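Dextranase (Pseudarthrobacter oxydans, PDB 6NZS) catalyses the endohydrolysis of (1->6)-alpha-D-glucosidic linkages in dextran, as a member of glycoside hydrolase family 49. Local coordinates at residues A265-Y276 with K314-Q325. Numbering follows the deposited sequence.
Sequences AFRFLHDNQSQY and KMLQFASADAEQ
F268 and F318 lie side by side on successive coils of the right-handed parallel beta-helix of this dextranase, a clear case of like side chains aligned from rung to rung. Their rings point the same way with planes 11° apart, slid so far that they barely overlap, and CD1 of F268 lies 3.2 Å from CE2 of F318. In both, CG sits anti to the carbonyl carbon (chi1 near -70° in each), which sends the two rings the same way. F318 also turns an edge to the face of Y276 in an offset edge-to-face pair, while CB of Q273 lies over the opposite face of the tyrosine. On the other side of the sheet, the extended chains of R267 and Q317 run side by side, and NE2 of Q317 lies over one guanidinium face, 3.5 Å from R267 CZ. Parallel backbone pairing sets this alignment: F266 N donates to M315 O, Q317 N to F266 O, and F268 N to Q317 O at 2.8 Å. Strands 245-247 and 342-346 continue the sheet on either side. Beyond the strands both chains turn the corner, and Q325 bridges the two turns with its amide. Its OE1 accepts from A321 N at 2.7 Å; its NE2, at the edge of the Y276 ring, donates in the amide plane to Q273 O, 2.9 Å away with an N-H...O angle of 167°.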
loop_
_atom_site.group_PDB
_atom_site.type_symbol
_atom_site.label_atom_id
_atom_site.label_comp_id
_atom_site.label_asym_id
_atom_site.label_seq_id
_atom_site.Cartn_x
_atom_site.Cartn_y
_atom_site.Cartn_z
ATOM N N ALA A 265 6.867 -7.726 14.746
ATOM C CA ALA A 265 7.611 -7.553 13.503
ATOM C C ALA A 265 8.683 -8.630 13.457
ATOM O O ALA A 265 9.043 -9.206 14.485
ATOM C CB ALA A 265 8.239 -6.161 13.404
ATOM N N PHE A 266 9.180 -8.912 12.254
ATOM C CA PHE A 266 10.111 -10.018 12.061
ATOM C C PHE A 266 11.315 -9.554 11.266
ATOM O O PHE A 266 11.173 -8.887 10.236
ATOM C CB PHE A 266 9.458 -11.189 11.320
ATOM C CG PHE A 266 8.433 -11.921 12.130
ATOM C CD1 PHE A 266 8.816 -12.853 13.077
ATOM C CD2 PHE A 266 7.081 -11.674 11.945
ATOM C CE1 PHE A 266 7.875 -13.525 13.829
ATOM C CE2 PHE A 266 6.132 -12.350 12.697
ATOM C CZ PHE A 266 6.532 -13.273 13.643
ATOM N N ARG A 267 12.499 -9.938 11.729
ATOM C CA ARG A 267 13.726 -9.732 10.982
ATOM C C ARG A 267 14.416 -11.076 10.827
ATOM O O ARG A 267 14.703 -11.750 11.825
ATOM C CB ARG A 267 14.662 -8.761 11.693
ATOM C CG ARG A 267 16.023 -8.711 11.020
ATOM C CD ARG A 267 16.870 -7.560 11.519
ATOM N NE ARG A 267 18.159 -7.543 10.841
ATOM C CZ ARG A 267 19.145 -6.709 11.138
ATOM N NH1 ARG A 267 18.985 -5.814 12.102
ATOM N NH2 ARG A 267 20.292 -6.770 10.469
ATOM N N PHE A 268 14.656 -11.471 9.580
ATOM C CA PHE A 268 15.498 -12.631 9.300
ATOM C C PHE A 268 16.915 -12.079 9.215
ATOM O O PHE A 268 17.357 -11.591 8.174
ATOM C CB PHE A 268 15.068 -13.313 8.009
ATOM C CG PHE A 268 13.770 -14.077 8.115
ATOM C CD1 PHE A 268 12.552 -13.417 8.072
ATOM C CD2 PHE A 268 13.770 -15.460 8.221
ATOM C CE1 PHE A 268 11.351 -14.127 8.138
ATOM C CE2 PHE A 268 12.582 -16.174 8.283
ATOM C CZ PHE A 268 11.370 -15.506 8.249
ATOM N N LEU A 269 17.623 -12.144 10.345
ATOM C CA LEU A 269 18.942 -11.533 10.461
ATOM C C LEU A 269 19.969 -12.238 9.590
ATOM O O LEU A 269 20.874 -11.590 9.052
ATOM C CB LEU A 269 19.379 -11.568 11.920
ATOM C CG LEU A 269 20.807 -11.145 12.259
ATOM C CD1 LEU A 269 20.902 -9.647 12.328
ATOM C CD2 LEU A 269 21.236 -11.775 13.578
ATOM N N HIS A 270 19.840 -13.546 9.429
ATOM C CA HIS A 270 20.828 -14.360 8.743
ATOM C C HIS A 270 20.436 -14.584 7.288
ATOM O O HIS A 270 19.263 -14.496 6.912
ATOM C CB HIS A 270 20.998 -15.685 9.485
ATOM C CG HIS A 270 21.307 -15.503 10.937
ATOM N ND1 HIS A 270 22.585 -15.252 11.396
ATOM C CD2 HIS A 270 20.510 -15.511 12.033
ATOM C CE1 HIS A 270 22.559 -15.114 12.709
ATOM N NE2 HIS A 270 21.313 -15.266 13.122
ATOM N N ASP A 271 21.449 -14.854 6.459
ATOM C CA ASP A 271 21.288 -14.951 5.012
ATOM C C ASP A 271 21.576 -16.348 4.478
ATOM O O ASP A 271 21.887 -16.503 3.293
ATOM C CB ASP A 271 22.138 -13.898 4.284
ATOM C CG ASP A 271 23.631 -14.038 4.557
ATOM O OD1 ASP A 271 24.040 -14.987 5.256
ATOM O OD2 ASP A 271 24.401 -13.181 4.067
ATOM N N ASN A 272 21.439 -17.375 5.318
ATOM C CA ASN A 272 21.907 -18.714 4.991
ATOM C C ASN A 272 20.878 -19.587 4.281
ATOM O O ASN A 272 21.249 -20.639 3.752
ATOM C CB ASN A 272 22.375 -19.433 6.262
ATOM C CG ASN A 272 21.299 -19.487 7.320
ATOM O OD1 ASN A 272 20.959 -18.470 7.914
ATOM N ND2 ASN A 272 20.742 -20.668 7.546
ATOM N N GLN A 273 19.601 -19.207 4.260
ATOM C CA GLN A 273 18.575 -20.039 3.637
ATOM C C GLN A 273 18.483 -19.759 2.144
ATOM O O GLN A 273 18.600 -18.612 1.709
ATOM C CB GLN A 273 17.199 -19.793 4.265
ATOM C CG GLN A 273 17.089 -20.135 5.752
ATOM C CD GLN A 273 17.144 -21.626 6.033
ATOM O OE1 GLN A 273 16.951 -22.455 5.141
ATOM N NE2 GLN A 273 17.405 -21.976 7.288
ATOM N N SER A 274 18.262 -20.816 1.359
ATOM C CA SER A 274 18.000 -20.625 -0.062
ATOM C C SER A 274 16.563 -20.186 -0.321
ATOM O O SER A 274 16.300 -19.519 -1.331
ATOM C CB SER A 274 18.325 -21.890 -0.856
ATOM O OG SER A 274 17.433 -22.935 -0.528
ATOM N N GLN A 275 15.634 -20.543 0.568
ATOM C CA GLN A 275 14.223 -20.200 0.402
ATOM C C GLN A 275 13.653 -19.741 1.735
ATOM O O GLN A 275 13.697 -20.481 2.724
ATOM C CB GLN A 275 13.429 -21.401 -0.113
ATOM C CG GLN A 275 11.911 -21.179 -0.140
ATOM C CD GLN A 275 11.466 -20.426 -1.380
ATOM O OE1 GLN A 275 11.701 -20.868 -2.505
ATOM N NE2 GLN A 275 10.824 -19.275 -1.180
ATOM N N TYR A 276 13.099 -18.530 1.748
ATOM C CA TYR A 276 12.390 -17.982 2.893
ATOM C C TYR A 276 10.906 -17.927 2.559
ATOM O O TYR A 276 10.522 -17.794 1.394
ATOM C CB TYR A 276 12.862 -16.553 3.202
ATOM C CG TYR A 276 14.297 -16.490 3.670
ATOM C CD1 TYR A 276 14.620 -16.707 5.000
ATOM C CD2 TYR A 276 15.326 -16.236 2.778
ATOM C CE1 TYR A 276 15.933 -16.663 5.439
ATOM C CE2 TYR A 276 16.645 -16.193 3.203
ATOM C CZ TYR A 276 16.939 -16.407 4.534
ATOM O OH TYR A 276 18.261 -16.375 4.956
ATOM N N LYS A 314 11.447 -2.281 11.141
ATOM C CA LYS A 314 10.746 -2.593 9.908
ATOM C C LYS A 314 9.800 -3.750 10.192
ATOM O O LYS A 314 10.061 -4.580 11.064
ATOM C CB LYS A 314 11.742 -3.006 8.822
ATOM C CG LYS A 314 12.965 -2.091 8.724
ATOM C CD LYS A 314 12.591 -0.710 8.195
ATOM C CE LYS A 314 13.819 0.054 7.683
ATOM N NZ LYS A 314 14.850 0.223 8.755
ATOM N N MET A 315 8.672 -3.790 9.479
ATOM C CA MET A 315 7.743 -4.885 9.740
ATOM C C MET A 315 8.325 -6.223 9.292
ATOM O O MET A 315 8.164 -7.238 9.983
ATOM C CB MET A 315 6.384 -4.613 9.092
ATOM C CG MET A 315 5.639 -3.409 9.695
ATOM S SD MET A 315 5.293 -3.554 11.462
ATOM C CE MET A 315 4.150 -4.938 11.462
ATOM N N LEU A 316 9.018 -6.230 8.152
ATOM C CA LEU A 316 9.672 -7.416 7.616
ATOM C C LEU A 316 11.019 -7.006 7.042
ATOM O O LEU A 316 11.098 -6.072 6.238
ATOM C CB LEU A 316 8.823 -8.051 6.511
ATOM C CG LEU A 316 7.475 -8.629 6.937
ATOM C CD1 LEU A 316 6.667 -8.985 5.699
ATOM C CD2 LEU A 316 7.649 -9.831 7.850
ATOM N N GLN A 317 12.075 -7.717 7.440
ATOM C CA GLN A 317 13.412 -7.415 6.944
ATOM C C GLN A 317 14.161 -8.714 6.695
ATOM O O GLN A 317 14.039 -9.664 7.473
ATOM C CB GLN A 317 14.201 -6.540 7.927
ATOM C CG GLN A 317 15.669 -6.368 7.537
ATOM C CD GLN A 317 16.341 -5.239 8.280
ATOM O OE1 GLN A 317 15.675 -4.367 8.839
ATOM N NE2 GLN A 317 17.674 -5.246 8.291
ATOM N N PHE A 318 14.927 -8.743 5.606
ATOM C CA PHE A 318 15.691 -9.912 5.209
ATOM C C PHE A 318 17.113 -9.510 4.861
ATOM O O PHE A 318 17.401 -8.348 4.567
ATOM C CB PHE A 318 15.063 -10.584 3.993
ATOM C CG PHE A 318 13.727 -11.182 4.275
ATOM C CD1 PHE A 318 12.574 -10.409 4.219
ATOM C CD2 PHE A 318 13.625 -12.511 4.620
ATOM C CE1 PHE A 318 11.340 -10.973 4.494
ATOM C CE2 PHE A 318 12.405 -13.076 4.891
ATOM C CZ PHE A 318 11.258 -12.313 4.833
ATOM N N ALA A 319 17.997 -10.504 4.895
ATOM C CA ALA A 319 19.387 -10.355 4.486
ATOM C C ALA A 319 19.631 -11.258 3.290
ATOM O O ALA A 319 19.252 -12.434 3.309
ATOM C CB ALA A 319 20.327 -10.741 5.632
ATOM N N SER A 320 20.254 -10.709 2.248
ATOM C CA SER A 320 20.514 -11.437 1.012
ATOM C C SER A 320 22.008 -11.715 0.895
ATOM O O SER A 320 22.816 -10.778 0.876
ATOM C CB SER A 320 20.036 -10.645 -0.207
ATOM O OG SER A 320 20.348 -11.338 -1.412
ATOM N N ALA A 321 22.362 -12.997 0.811
ATOM C CA ALA A 321 23.732 -13.400 0.541
ATOM C C ALA A 321 24.016 -13.249 -0.949
ATOM O O ALA A 321 23.121 -13.001 -1.756
ATOM C CB ALA A 321 23.938 -14.857 0.954
ATOM N N ASP A 322 25.289 -13.390 -1.324
ATOM C CA ASP A 322 25.604 -13.400 -2.750
ATOM C C ASP A 322 24.873 -14.529 -3.467
ATOM O O ASP A 322 24.453 -14.370 -4.619
ATOM C CB ASP A 322 27.114 -13.517 -2.960
ATOM C CG ASP A 322 27.820 -12.187 -2.845
ATOM O OD1 ASP A 322 27.162 -11.139 -3.015
ATOM O OD2 ASP A 322 29.040 -12.186 -2.585
ATOM N N ALA A 323 24.707 -15.673 -2.801
ATOM C CA ALA A 323 24.017 -16.805 -3.403
ATOM C C ALA A 323 22.581 -16.434 -3.764
ATOM O O ALA A 323 21.954 -15.579 -3.123
ATOM C CB ALA A 323 24.000 -17.992 -2.436
ATOM N N GLU A 324 22.074 -17.083 -4.810
ATOM C CA GLU A 324 20.698 -16.888 -5.247
ATOM C C GLU A 324 19.735 -17.388 -4.178
ATOM O O GLU A 324 19.885 -18.499 -3.659
ATOM C CB GLU A 324 20.459 -17.650 -6.552
ATOM C CG GLU A 324 19.009 -17.661 -7.027
ATOM C CD GLU A 324 18.796 -18.543 -8.250
ATOM O OE1 GLU A 324 18.144 -19.600 -8.118
ATOM O OE2 GLU A 324 19.281 -18.179 -9.343
ATOM N N GLN A 325 18.726 -16.573 -3.863
ATOM C CA GLN A 325 17.766 -16.902 -2.822
ATOM C C GLN A 325 16.381 -16.486 -3.289
ATOM O O GLN A 325 16.236 -15.645 -4.178
ATOM C CB GLN A 325 18.088 -16.167 -1.519
ATOM C CG GLN A 325 19.406 -16.583 -0.863
ATOM C CD GLN A 325 19.860 -15.582 0.176
ATOM O OE1 GLN A 325 20.267 -14.469 -0.151
ATOM N NE2 GLN A 325 19.760 -15.961 1.447
HETATM O O HOH W 1 12.061 -6.313 11.055
HETATM O O HOH W 2 17.246 -13.184 5.348
HETATM O O HOH W 3 23.886 -10.570 3.608
#